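Local structure of 3-carboxy-cis,cis-muconate cycloisomerase (Acinetobacter calcoaceticus, 1Q5N) at residues Tyr147-Met152 and Asn437-Ile442; Leu260-Gln263 and Val269-Pro272; Thr264-Val269 and His360-Cys365; Ala374-Leu379 and Leu386-Val391; Gln403-Asp408 and Glu427-Glu432. The protein is a largely helical four-subunit enzyme of the fumarase/aspartase superfamily, whose members build a common core from long helices bundled across subunits. All coordinates share one frame; numbering follows the deposited sequence.

Interaction 1: residues Tyr147-Met152 and Asn437-Ile442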
# COMPACT_ATOMS: atom_id res chain seq x y z
N TYR A 147 -20.99 16.03 28.41
CA TYR A 147 -20.39 14.95 29.19
C TYR A 147 -19.01 15.25 29.72
O TYR A 147 -18.25 14.32 30.03
CB TYR A 147 -20.30 13.68 28.32
CG TYR A 147 -21.65 13.17 27.86
CD1 TYR A 147 -22.52 12.53 28.75
CD2 TYR A 147 -22.06 13.32 26.54
CE1 TYR A 147 -23.77 12.04 28.33
CE2 TYR A 147 -23.32 12.83 26.11
CZ TYR A 147 -24.16 12.20 27.02
OH TYR A 147 -25.39 11.73 26.63
N ARG A 148 -18.68 16.52 29.85
CA ARG A 148 -17.35 16.83 30.34
C ARG A 148 -17.07 16.29 31.75
O ARG A 148 -15.93 16.17 32.15
CB ARG A 148 -17.11 18.35 30.27
CG ARG A 148 -18.09 19.25 31.07
CD ARG A 148 -17.26 20.36 31.68
NE ARG A 148 -17.15 21.49 30.80
CZ ARG A 148 -16.06 22.25 30.60
NH1 ARG A 148 -14.89 22.05 31.20
NH2 ARG A 148 -16.19 23.28 29.79
N HIS A 149 -18.14 15.99 32.48
CA HIS A 149 -18.01 15.47 33.84
C HIS A 149 -18.37 13.98 33.95
O HIS A 149 -18.36 13.42 35.05
CB HIS A 149 -18.89 16.28 34.85
CG HIS A 149 -18.46 17.71 35.01
ND1 HIS A 149 -19.27 18.77 34.67
CD2 HIS A 149 -17.25 18.24 35.35
CE1 HIS A 149 -18.58 19.90 34.78
NE2 HIS A 149 -17.35 19.60 35.19
N GLN A 150 -18.69 13.33 32.83
CA GLN A 150 -19.03 11.92 32.89
C GLN A 150 -17.72 11.12 33.02
O GLN A 150 -16.99 10.89 32.03
CB GLN A 150 -19.76 11.52 31.63
CG GLN A 150 -20.02 10.04 31.58
CD GLN A 150 -20.80 9.58 32.84
OE1 GLN A 150 -21.95 9.99 33.06
NE2 GLN A 150 -20.16 8.71 33.69
N VAL A 151 -17.40 10.70 34.25
CA VAL A 151 -16.20 9.92 34.51
C VAL A 151 -16.23 8.48 33.91
O VAL A 151 -17.27 7.82 33.88
CB VAL A 151 -15.95 9.82 36.04
CG1 VAL A 151 -14.80 8.91 36.29
CG2 VAL A 151 -15.61 11.21 36.60
N MET A 152 -15.08 8.01 33.41
CA MET A 152 -14.99 6.65 32.84
C MET A 152 -13.52 6.26 32.84
O MET A 152 -12.67 7.11 33.10
CB MET A 152 -15.52 6.61 31.41
CG MET A 152 -14.69 7.51 30.50
SD MET A 152 -15.20 7.42 28.78
CE MET A 152 -14.50 5.75 28.34
N ASN A 437 -5.61 18.12 34.68
CA ASN A 437 -6.12 19.31 34.02
C ASN A 437 -7.08 18.99 32.88
O ASN A 437 -7.13 19.73 31.90
CB ASN A 437 -4.97 20.19 33.52
CG ASN A 437 -4.40 19.70 32.18
OD1 ASN A 437 -4.43 18.50 31.86
ND2 ASN A 437 -3.84 20.63 31.42
N ILE A 438 -7.86 17.92 32.99
CA ILE A 438 -8.80 17.61 31.90
C ILE A 438 -9.82 18.72 31.58
O ILE A 438 -10.17 18.91 30.43
CB ILE A 438 -9.55 16.27 32.18
CG1 ILE A 438 -8.66 15.09 31.80
CG2 ILE A 438 -10.84 16.23 31.44
CD1 ILE A 438 -9.32 13.79 32.06
N GLN A 439 -10.29 19.45 32.60
CA GLN A 439 -11.27 20.52 32.37
C GLN A 439 -10.62 21.69 31.65
O GLN A 439 -11.27 22.30 30.80
CB GLN A 439 -11.93 20.94 33.71
CG GLN A 439 -12.71 19.74 34.36
CD GLN A 439 -13.67 19.10 33.38
OE1 GLN A 439 -14.22 19.78 32.52
NE2 GLN A 439 -13.90 17.80 33.51
N ASP A 440 -9.35 21.99 31.95
CA ASP A 440 -8.64 23.05 31.23
C ASP A 440 -8.55 22.64 29.74
O ASP A 440 -8.73 23.49 28.83
CB ASP A 440 -7.19 23.25 31.73
CG ASP A 440 -7.10 23.88 33.13
OD1 ASP A 440 -8.15 24.34 33.65
OD2 ASP A 440 -5.99 23.92 33.70
N GLN A 441 -8.25 21.35 29.48
CA GLN A 441 -8.13 20.89 28.08
C GLN A 441 -9.46 20.99 27.37
O GLN A 441 -9.52 21.46 26.22
CB GLN A 441 -7.58 19.47 27.99
CG GLN A 441 -6.08 19.35 28.37
CD GLN A 441 -5.60 17.89 28.31
OE1 GLN A 441 -5.72 17.23 27.27
NE2 GLN A 441 -5.07 17.39 29.43
N ILE A 442 -10.55 20.57 28.04
CA ILE A 442 -11.83 20.68 27.38
C ILE A 442 -12.16 22.18 27.11
O ILE A 442 -12.66 22.52 26.03
CB ILE A 442 -12.94 20.00 28.21
CG1 ILE A 442 -12.63 18.49 28.30
CG2 ILE A 442 -14.33 20.34 27.62
CD1 ILE A 442 -13.67 17.64 29.08

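Interaction 2: residues Leu260-Gln263 and Val269-Pro272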
# COMPACT_ATOMS: atom_id res chain seq x y z
N LEU A 260 -15.27 -0.58 20.60
CA LEU A 260 -14.65 -1.27 21.74
C LEU A 260 -15.55 -0.98 22.98
O LEU A 260 -15.71 -1.83 23.88
CB LEU A 260 -13.24 -0.75 22.03
CG LEU A 260 -12.12 -1.31 21.13
CD1 LEU A 260 -10.81 -0.63 21.52
CD2 LEU A 260 -12.01 -2.83 21.28
N MET A 261 -16.12 0.22 23.02
CA MET A 261 -16.97 0.59 24.15
C MET A 261 -18.33 -0.11 24.09
O MET A 261 -19.08 -0.09 25.04
CB MET A 261 -17.12 2.12 24.24
CG MET A 261 -15.82 2.82 24.62
SD MET A 261 -15.89 4.67 24.51
CE MET A 261 -16.75 4.95 25.85
N MET A 262 -18.64 -0.73 22.95
CA MET A 262 -19.87 -1.46 22.78
C MET A 262 -19.68 -2.94 23.07
O MET A 262 -20.67 -3.70 22.98
CB MET A 262 -20.38 -1.35 21.34
CG MET A 262 -21.40 -0.32 21.10
SD MET A 262 -21.88 -0.16 19.36
CE MET A 262 -23.22 -1.35 19.25
N GLN A 263 -18.46 -3.40 23.37
CA GLN A 263 -18.31 -4.85 23.66
C GLN A 263 -19.28 -5.21 24.81
O GLN A 263 -19.50 -4.41 25.74
CB GLN A 263 -16.88 -5.21 24.09
CG GLN A 263 -15.86 -5.04 22.98
CD GLN A 263 -14.44 -5.15 23.51
OE1 GLN A 263 -13.86 -6.23 23.50
NE2 GLN A 263 -13.86 -4.02 23.98
N VAL A 269 -21.02 2.76 25.73
CA VAL A 269 -21.53 3.66 24.71
C VAL A 269 -22.06 2.79 23.60
O VAL A 269 -21.47 1.75 23.32
CB VAL A 269 -20.40 4.53 24.14
CG1 VAL A 269 -20.92 5.27 22.99
CG2 VAL A 269 -19.89 5.54 25.19
N PHE A 270 -23.16 3.21 22.98
CA PHE A 270 -23.76 2.45 21.89
C PHE A 270 -24.13 3.28 20.69
O PHE A 270 -24.47 4.46 20.79
CB PHE A 270 -25.04 1.77 22.34
CG PHE A 270 -24.82 0.73 23.36
CD1 PHE A 270 -24.72 1.08 24.71
CD2 PHE A 270 -24.72 -0.61 23.00
CE1 PHE A 270 -24.48 0.11 25.69
CE2 PHE A 270 -24.48 -1.59 23.97
CZ PHE A 270 -24.37 -1.22 25.32
N GLU A 271 -24.08 2.63 19.54
CA GLU A 271 -24.47 3.25 18.31
C GLU A 271 -25.98 3.41 18.39
O GLU A 271 -26.64 2.63 19.02
CB GLU A 271 -24.15 2.34 17.13
CG GLU A 271 -22.75 2.47 16.60
CD GLU A 271 -22.50 1.64 15.32
OE1 GLU A 271 -23.47 1.27 14.60
OE2 GLU A 271 -21.31 1.39 15.03
N PRO A 272 -26.53 4.45 17.74
CA PRO A 272 -27.99 4.61 17.77
C PRO A 272 -28.61 3.41 17.05
O PRO A 272 -28.04 2.86 16.10
CB PRO A 272 -28.24 5.94 17.04
CG PRO A 272 -26.92 6.13 16.17
CD PRO A 272 -25.86 5.59 17.06

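Interaction 3: residues Thr264-Val269 and His360-Cys365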
# COMPACT_ATOMS: atom_id res chain seq x y z
N THR A 264 -19.88 -6.39 24.73
CA THR A 264 -20.84 -6.81 25.74
C THR A 264 -20.35 -6.61 27.19
O THR A 264 -21.12 -6.19 28.06
CB THR A 264 -21.20 -8.31 25.54
OG1 THR A 264 -21.54 -8.53 24.16
CG2 THR A 264 -22.40 -8.72 26.44
N GLU A 265 -19.09 -6.91 27.45
CA GLU A 265 -18.57 -6.81 28.80
C GLU A 265 -18.22 -5.38 29.22
O GLU A 265 -17.90 -5.15 30.38
CB GLU A 265 -17.32 -7.72 28.97
CG GLU A 265 -17.46 -9.21 28.52
CD GLU A 265 -17.40 -9.46 26.99
OE1 GLU A 265 -17.49 -8.50 26.20
OE2 GLU A 265 -17.27 -10.64 26.57
N ILE A 266 -18.25 -4.42 28.31
CA ILE A 266 -17.91 -3.03 28.67
C ILE A 266 -19.19 -2.19 28.57
O ILE A 266 -19.56 -1.52 29.54
CB ILE A 266 -16.78 -2.54 27.75
CG1 ILE A 266 -15.55 -3.45 28.05
CG2 ILE A 266 -16.58 -0.98 27.91
CD1 ILE A 266 -14.35 -3.16 27.25
N ALA A 267 -19.85 -2.24 27.41
CA ALA A 267 -21.15 -1.61 27.23
C ALA A 267 -21.30 -0.21 27.78
O ALA A 267 -22.27 0.05 28.48
CB ALA A 267 -22.21 -2.52 27.89
N GLU A 268 -20.38 0.68 27.46
CA GLU A 268 -20.42 2.04 27.97
C GLU A 268 -21.06 3.06 27.02
O GLU A 268 -21.57 4.09 27.45
CB GLU A 268 -18.99 2.48 28.33
CG GLU A 268 -18.32 1.65 29.42
CD GLU A 268 -16.88 2.07 29.65
OE1 GLU A 268 -16.25 2.63 28.73
OE2 GLU A 268 -16.37 1.85 30.76
N VAL A 269 -21.02 2.76 25.73
CA VAL A 269 -21.53 3.66 24.71
C VAL A 269 -22.06 2.79 23.60
O VAL A 269 -21.47 1.75 23.32
CB VAL A 269 -20.40 4.53 24.14
CG1 VAL A 269 -20.92 5.27 22.99
CG2 VAL A 269 -19.89 5.54 25.19
N HIS A 360 -19.60 3.54 35.45
CA HIS A 360 -19.32 3.57 36.89
C HIS A 360 -18.85 2.19 37.33
O HIS A 360 -17.85 2.06 38.03
CB HIS A 360 -20.56 3.97 37.70
CG HIS A 360 -20.41 3.73 39.17
ND1 HIS A 360 -19.64 4.55 39.98
CD2 HIS A 360 -20.77 2.67 39.94
CE1 HIS A 360 -19.52 4.00 41.18
NE2 HIS A 360 -20.20 2.86 41.18
N GLN A 361 -19.58 1.16 36.92
CA GLN A 361 -19.20 -0.21 37.19
C GLN A 361 -17.83 -0.63 36.69
O GLN A 361 -17.15 -1.34 37.38
CB GLN A 361 -20.16 -1.18 36.56
CG GLN A 361 -21.39 -1.34 37.35
CD GLN A 361 -21.88 -2.78 37.30
OE1 GLN A 361 -21.49 -3.56 36.39
NE2 GLN A 361 -22.76 -3.15 38.26
N ASN A 362 -17.42 -0.21 35.50
CA ASN A 362 -16.14 -0.68 35.05
C ASN A 362 -15.05 0.00 35.83
O ASN A 362 -13.94 -0.54 35.96
CB ASN A 362 -16.02 -0.49 33.53
CG ASN A 362 -17.11 -1.26 32.79
OD1 ASN A 362 -17.54 -2.34 33.29
ND2 ASN A 362 -17.58 -0.74 31.64
N ILE A 363 -15.34 1.19 36.38
CA ILE A 363 -14.34 1.85 37.21
C ILE A 363 -14.11 0.99 38.50
O ILE A 363 -12.99 0.98 39.06
CB ILE A 363 -14.81 3.27 37.63
CG1 ILE A 363 -14.71 4.25 36.46
CG2 ILE A 363 -13.99 3.81 38.81
CD1 ILE A 363 -15.50 5.56 36.73
N GLU A 364 -15.13 0.26 38.95
CA GLU A 364 -14.95 -0.53 40.18
C GLU A 364 -14.28 -1.88 39.95
O GLU A 364 -13.92 -2.57 40.88
CB GLU A 364 -16.28 -0.70 40.93
CG GLU A 364 -16.55 0.51 41.86
CD GLU A 364 -15.40 0.71 42.88
OE1 GLU A 364 -15.10 -0.30 43.56
OE2 GLU A 364 -14.78 1.81 43.01
N CYS A 365 -14.07 -2.21 38.69
CA CYS A 365 -13.46 -3.46 38.28
C CYS A 365 -12.17 -3.91 39.03
O CYS A 365 -12.03 -5.07 39.41
CB CYS A 365 -13.20 -3.35 36.77
SG CYS A 365 -12.84 -4.84 36.01

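Interaction 4: residues Ala374-Leu379 and Leu386-Val391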
# COMPACT_ATOMS: atom_id res chain seq x y z
N ALA A 374 -3.17 7.92 43.17
CA ALA A 374 -3.87 9.05 43.76
C ALA A 374 -3.64 8.99 45.31
O ALA A 374 -3.32 10.01 45.94
CB ALA A 374 -5.39 8.97 43.43
N VAL A 375 -3.77 7.80 45.92
CA VAL A 375 -3.56 7.67 47.37
C VAL A 375 -2.12 8.04 47.76
O VAL A 375 -1.85 8.68 48.78
CB VAL A 375 -3.83 6.22 47.87
CG1 VAL A 375 -3.52 6.12 49.36
CG2 VAL A 375 -5.28 5.83 47.58
N MET A 376 -1.19 7.64 46.91
CA MET A 376 0.19 7.93 47.14
C MET A 376 0.50 9.45 47.08
O MET A 376 1.31 9.94 47.87
CB MET A 376 0.98 7.15 46.11
CG MET A 376 2.38 6.87 46.52
SD MET A 376 3.36 7.41 45.16
CE MET A 376 3.55 9.21 45.64
N MET A 377 -0.14 10.18 46.15
CA MET A 377 0.04 11.65 46.03
C MET A 377 -0.54 12.38 47.26
O MET A 377 0.04 13.36 47.73
CB MET A 377 -0.66 12.21 44.79
CG MET A 377 -0.10 11.75 43.47
SD MET A 377 1.54 12.38 43.18
CE MET A 377 2.50 10.87 43.24
N ALA A 378 -1.69 11.92 47.76
CA ALA A 378 -2.31 12.52 48.94
C ALA A 378 -1.45 12.32 50.18
O ALA A 378 -1.45 13.17 51.06
CB ALA A 378 -3.68 11.90 49.18
N LEU A 379 -0.71 11.20 50.24
CA LEU A 379 0.15 10.88 51.38
C LEU A 379 1.54 11.48 51.34
O LEU A 379 2.13 11.70 52.39
CB LEU A 379 0.33 9.37 51.54
CG LEU A 379 -0.67 8.59 52.39
CD1 LEU A 379 -0.41 8.78 53.88
CD2 LEU A 379 -2.05 9.08 52.06
N LEU A 386 8.84 8.54 49.27
CA LEU A 386 9.39 7.18 49.46
C LEU A 386 8.48 6.42 50.40
O LEU A 386 8.06 5.29 50.14
CB LEU A 386 10.78 7.26 50.10
CG LEU A 386 11.29 8.72 50.12
CD1 LEU A 386 12.21 8.99 51.34
CD2 LEU A 386 11.97 9.01 48.76
N ASN A 387 8.22 7.05 51.53
CA ASN A 387 7.38 6.48 52.54
C ASN A 387 5.95 6.23 52.08
O ASN A 387 5.34 5.23 52.44
CB ASN A 387 7.38 7.41 53.73
CG ASN A 387 7.82 6.71 54.97
OD1 ASN A 387 9.00 6.37 55.10
ND2 ASN A 387 6.87 6.46 55.87
N ALA A 388 5.43 7.17 51.30
CA ALA A 388 4.08 7.06 50.76
C ALA A 388 4.06 5.88 49.79
O ALA A 388 3.19 5.03 49.85
CB ALA A 388 3.69 8.36 50.05
N HIS A 389 5.03 5.83 48.88
CA HIS A 389 5.07 4.72 47.94
C HIS A 389 5.12 3.38 48.67
O HIS A 389 4.47 2.42 48.26
CB HIS A 389 6.29 4.81 47.02
CG HIS A 389 6.41 3.64 46.10
ND1 HIS A 389 5.77 3.58 44.88
CD2 HIS A 389 7.01 2.43 46.27
CE1 HIS A 389 5.95 2.38 44.34
NE2 HIS A 389 6.70 1.67 45.17
N HIS A 390 5.88 3.31 49.75
CA HIS A 390 6.00 2.04 50.42
C HIS A 390 4.76 1.60 51.16
O HIS A 390 4.45 0.41 51.23
CB HIS A 390 7.20 2.00 51.36
CG HIS A 390 7.45 0.64 51.93
ND1 HIS A 390 7.97 -0.40 51.17
CD2 HIS A 390 7.10 0.09 53.12
CE1 HIS A 390 7.92 -1.52 51.86
NE2 HIS A 390 7.39 -1.26 53.05
N VAL A 391 4.02 2.52 51.74
CA VAL A 391 2.81 2.10 52.43
C VAL A 391 1.70 1.63 51.43
O VAL A 391 0.96 0.66 51.70
CB VAL A 391 2.32 3.25 53.30
CG1 VAL A 391 0.89 3.01 53.77
CG2 VAL A 391 3.28 3.38 54.49

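Interaction 5: residues Gln403-Asp408 and Glu427-Glu432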
# COMPACT_ATOMS: atom_id res chain seq x y z
N GLN A 403 -8.35 -10.10 48.78
CA GLN A 403 -9.39 -9.81 47.78
C GLN A 403 -10.38 -8.79 48.36
O GLN A 403 -11.57 -9.01 48.37
CB GLN A 403 -10.12 -11.11 47.32
CG GLN A 403 -9.18 -12.11 46.57
CD GLN A 403 -9.89 -13.03 45.55
OE1 GLN A 403 -10.17 -12.63 44.40
NE2 GLN A 403 -10.19 -14.28 45.96
N LYS A 404 -9.87 -7.66 48.86
CA LYS A 404 -10.71 -6.62 49.42
C LYS A 404 -10.44 -5.38 48.60
O LYS A 404 -9.45 -5.33 47.90
CB LYS A 404 -10.30 -6.27 50.86
CG LYS A 404 -10.60 -7.32 51.91
CD LYS A 404 -11.69 -6.81 52.84
CE LYS A 404 -11.92 -7.75 54.03
NZ LYS A 404 -12.69 -9.00 53.61
N HIS A 405 -11.31 -4.38 48.73
CA HIS A 405 -11.12 -3.12 48.04
C HIS A 405 -9.90 -2.44 48.69
O HIS A 405 -9.70 -2.49 49.92
CB HIS A 405 -12.39 -2.26 48.20
CG HIS A 405 -12.44 -1.05 47.31
ND1 HIS A 405 -11.67 0.08 47.55
CD2 HIS A 405 -13.16 -0.79 46.19
CE1 HIS A 405 -11.91 0.98 46.60
NE2 HIS A 405 -12.81 0.48 45.77
N LEU A 406 -9.07 -1.80 47.88
CA LEU A 406 -7.92 -1.11 48.44
C LEU A 406 -8.32 -0.10 49.52
O LEU A 406 -7.53 0.16 50.43
CB LEU A 406 -7.11 -0.40 47.33
CG LEU A 406 -5.82 0.29 47.78
CD1 LEU A 406 -4.77 -0.72 48.32
CD2 LEU A 406 -5.26 1.06 46.62
N LYS A 407 -9.50 0.51 49.42
CA LYS A 407 -9.91 1.51 50.43
C LYS A 407 -10.02 0.81 51.81
O LYS A 407 -9.55 1.33 52.81
CB LYS A 407 -11.24 2.22 50.07
CG LYS A 407 -11.56 3.43 50.99
CD LYS A 407 -12.75 4.30 50.51
CE LYS A 407 -14.12 3.76 50.94
NZ LYS A 407 -15.23 4.48 50.21
N ASP A 408 -10.63 -0.37 51.84
CA ASP A 408 -10.76 -1.12 53.08
C ASP A 408 -9.43 -1.39 53.72
O ASP A 408 -9.31 -1.27 54.94
CB ASP A 408 -11.47 -2.44 52.82
CG ASP A 408 -12.88 -2.22 52.29
OD1 ASP A 408 -13.43 -1.09 52.52
OD2 ASP A 408 -13.43 -3.18 51.65
N GLU A 427 -12.93 10.83 49.86
CA GLU A 427 -12.72 11.81 48.81
C GLU A 427 -11.50 11.46 47.97
O GLU A 427 -11.51 11.59 46.76
CB GLU A 427 -12.56 13.22 49.41
CG GLU A 427 -13.87 13.80 49.93
CD GLU A 427 -14.91 14.06 48.83
OE1 GLU A 427 -15.62 13.11 48.37
OE2 GLU A 427 -15.03 15.24 48.42
N ILE A 428 -10.44 11.04 48.64
CA ILE A 428 -9.23 10.63 47.95
C ILE A 428 -9.53 9.46 46.98
O ILE A 428 -8.98 9.39 45.91
CB ILE A 428 -8.15 10.30 49.00
CG1 ILE A 428 -7.48 11.62 49.41
CG2 ILE A 428 -7.10 9.33 48.44
CD1 ILE A 428 -6.99 11.64 50.85
N PHE A 429 -10.46 8.59 47.33
CA PHE A 429 -10.79 7.46 46.46
C PHE A 429 -11.83 7.70 45.35
O PHE A 429 -12.16 6.76 44.63
CB PHE A 429 -11.22 6.23 47.30
CG PHE A 429 -10.07 5.36 47.73
CD1 PHE A 429 -9.26 5.73 48.80
CD2 PHE A 429 -9.76 4.20 47.02
CE1 PHE A 429 -8.15 4.95 49.16
CE2 PHE A 429 -8.66 3.41 47.36
CZ PHE A 429 -7.85 3.78 48.43
N LYS A 430 -12.37 8.92 45.22
CA LYS A 430 -13.34 9.21 44.16
C LYS A 430 -12.60 9.48 42.86
O LYS A 430 -11.67 10.30 42.83
CB LYS A 430 -14.21 10.42 44.52
CG LYS A 430 -14.97 10.24 45.83
CD LYS A 430 -16.20 11.15 46.02
CE LYS A 430 -17.00 10.65 47.26
NZ LYS A 430 -18.48 10.95 47.29
N PRO A 431 -12.99 8.80 41.77
CA PRO A 431 -12.39 8.92 40.42
C PRO A 431 -12.26 10.38 39.99
O PRO A 431 -11.24 10.77 39.42
CB PRO A 431 -13.37 8.18 39.52
CG PRO A 431 -14.04 7.19 40.42
CD PRO A 431 -14.17 7.91 41.77
N GLU A 432 -13.29 11.18 40.31
CA GLU A 432 -13.33 12.62 40.02
C GLU A 432 -12.23 13.40 40.68
O GLU A 432 -11.90 14.50 40.26
CB GLU A 432 -14.62 13.27 40.54
CG GLU A 432 -15.87 12.69 39.99
CD GLU A 432 -16.48 11.63 40.89
OE1 GLU A 432 -15.74 10.80 41.48
OE2 GLU A 432 -17.74 11.62 40.96

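Interaction 1: residues Tyr147-Met152 and Asn437-Ile442
The guanidinium of Arg148 carries the CG2 methyl of Ile442 over the centre of one face, with Arg148 CZ 3.9 Å from that carbon, and meets the amide of Gln439 at its edge. Although the guanidinium and amide planes stand 37° apart, the bond from Arg148 NH1 to Gln439 OE1, 2.7 Å long, lies in the carbonyl plane and close to the guanidinium plane. The imidazole of His149 has Arg148 CG over one face, offset toward the rim, while Gln439 NE2 approaches its CD2 obliquely at 3.8 Å.

A single amide grips both the side chain and the backbone of one arginine. Gln439 NE2 donates to Arg148 O at 2.9 Å in a nearly straight bond (163°), the donor standing above the carbonyl plane. With its oxygen and nitrogen each engaged, the amide is held against rotation. Arg148 reaches it by placing CG between its backbone N and carbonyl carbon (chi1 59°) and bending again at chi2 and chi3. Nearer the backbone, Arg148 CB rests on Ile442 CD1 at 3.7 Å. Arg148 NH2 adds a salt bridge to Asp443, and Arg148 O also accepts from Thr165 OG1.

Helix 438-447 and its N-cap face a second subunit, and Asn437 and Asp440 both hydrogen-bond to Ser211 of that neighbouring chain. The type I turn from Tyr147 to Gln150 links helix 110-146 to strand 151-156, the middle strand of a small antiparallel sheet, and this contact docks the turn against helix 438-447 near the C-terminus.

Interaction 2: residues Leu260-Gln263 and Val269-Pro272
Between Met261 and Val269 the CA atoms come within 5.5 Å, and between Met262 and Phe270 within 5.6 Å, as the chain leaves the end of helix 235-261, loops round and returns as the short strand 269-270. Side chains of the two methionines go to different parts of that strand. Met261 sends its terminal CE against Val269 CG2 at 3.3 Å, tighter than an ordinary carbon contact. The Val269 methyl is placed there by standing beside its own backbone N, with CG1 anti to that N (chi1 171°).

Met262 runs across the strand instead. Its CG passes close to Val269 O, at 3.0 Å, and packs obliquely on the Phe270 ring through CD2, 3.8 Å away. Farther out, the sulfur lies 3.6 Å from Glu271 N, which donates a weak N-H...S bond, and the Glu271 side chain crosses Met262 at about a right angle, with its CG near SD.

The polar end of Glu271 turns to other partners: Trp258 NE1 and the backbone N of Ala292 bond OE2, while Ala291 N bonds OE1, at the start of helix 290-311. Across this buried contact, then, cohesion probably comes mainly from dispersion between the two thioether side chains and the segment Val269-Glu271; the sulfur serves as a soft, polarisable acceptor, adding a modest directional element without supplying a strong hydrogen bond.

Interaction 3: residues Thr264-Val269 and His360-Cys365
Asn362 and Glu268 face each other with like first torsions: each places CG anti to its carbonyl carbon and beside its backbone N (chi1 -60° and -62°), and Glu268 then continues fully extended toward the amide. In this largely helical lyase-type fold, a side-chain amide of helix 356-364 bridges two points of the irregular loop between helix 235-261 and strand 269-270. Asn362 ND2 donates to Ile266 O at 3.0 Å and, again at 3.0 Å, to Glu268 OE2. Both acceptors lie in the plane of the amide, as its two N-H bonds require, and the bond to the carboxylate is almost perfectly straight at 175°.

Between the two acceptors Ala267 takes a left-handed helical conformation, which probably helps to turn both toward the amide. Glu268 is not held by Asn362 alone: its OE2 also forms a salt bridge with Arg155 of strand 151-156, so the carboxylate joins loop, helix and sheet. Ala267 O is bonded by Asn358 ND2, a second amide from the same helix. Earlier in the loop, Glu265 forms a salt bridge with Arg155 of a third subunit, which places this region at a junction between chains.

Packing around the shared nitrogen is close. Ile266 CG2 lies 3.9 Å from Asn362 ND2, its side chain crossing the amide at about a right angle, and Glu268 CG lies 3.3 Å from the same nitrogen. The carboxylate itself is met on the anti side of OE2, with Asn362 ND2 standing out of the carboxylate plane.

Interaction 4: residues Ala374-Leu379 and Leu386-Val391
Met376 and Ala388 bring two helical segments together in a roughly antiparallel, clearly inclined arrangement, their axes 8.5 Å apart at closest approach and their directions 144° apart, with the two CA atoms separated by only 5.4 Å. The small side chain of Ala388 is consistent with so close an approach. Its CB points at the opposing helix and fits between two residues one turn apart there, lying 3.6 Å from the backbone oxygen Met376 O and 3.8 Å from Leu379 CB. The helix backbone is thus itself part of the surface on which the methyl rests.

Met376 completes the contact from the flank. Its CG, set anti to the backbone N (chi1 -156°), reaches past Ala388 and meets the backbone of the next residue, with Met376 CG 3.7 Å from His389 N. The chain then bends at chi2 and chi3, bringing the sulfur alongside the base of the histidine: Met376 SD and His389 CB are 4.3 Å apart. The imidazole leads away from the other helix.

Helices 372-383 and 385-402 follow one another almost without a break and form an alpha-helical hairpin, in the C-terminal region related to that of adenylosuccinate lyase. No hydrogen bond crosses between the two segments, and the pairing rests on van der Waals contact. Leu379, whose CB meets Ala388, also touches Phe420, while Val375 of the same helix packs on Val392 of the second helix and on Phe429. Met377 packs on Trp106 and Leu386 on Arg102 of a neighbouring subunit.

Interaction 5: residues Gln403-Asp408 and Glu427-Glu432
The capped start of helix 406-410 is the element met here, and Phe429, just beyond helix 422-428, is the side chain that packs against it. The Phe429 ring lies under the first turn of the helix. Lys407 CB stands over the centre of one face, 3.8 Å from the ring centroid and 7° off its normal, a CH-pi contact of nearly ideal geometry. Backbone takes part as well, since Lys407 N lies 3.7 Å from Phe429 CE2. With CG anti to its backbone N (chi1 -170°), the lysine chain runs on across the ring, and Lys407 CG comes to 3.9 Å from Phe429 CD1. Its ammonium leads away to a salt bridge with Asp426.

His405 is the N-cap residue: its ND1 accepts from Lys407 N at 2.9 Å, the donor lying near the imidazole plane. As the acceptor in this bond, ND1 is fixed toward the helix, which leaves CE1 to approach Phe429 CD2 at 3.9 Å. That carbon of the phenyl ring sits at the edge of the imidazole, but the two rings as a whole are inclined at 56° and meet obliquely. Just before the cap, Gln403 with its positive phi closes a Schellman motif at the end of helix 385-402, where Lys404 N bonds Ala399 O, so that one helix is terminated and the next begun within a few residues.

Leu406 flanks the aromatic ring, its CG 4.1 Å from Phe429 CZ, and crosses it at about a right angle. From there it also packs on Ala395, Cys396 and Ala399 of helix 385-402, while Phe429 also touches Met371.

How the interactions relate
The five contacts are spread from the middle region toward one end of an elongated, mostly helical subunit. Interaction 1 has the longest span, tying the turn before strand 151-156 to helix 438-447; the other four fall between its two segments in sequence. Interactions 2 and 3 have centres about 11 Å apart, share Val269 and join again through a probable hydrogen bond between Met261 O and Glu268 N. Interactions 4 and 5, with centres about 14 Å apart, meet where Val375 touches Phe429. Val151 and Met152 connect these groups, packing on Ile363, Pro431 and Met261. The segment after helix 422-428 thus packs on the small sheet, which probably helps to hold the C-terminal region in place.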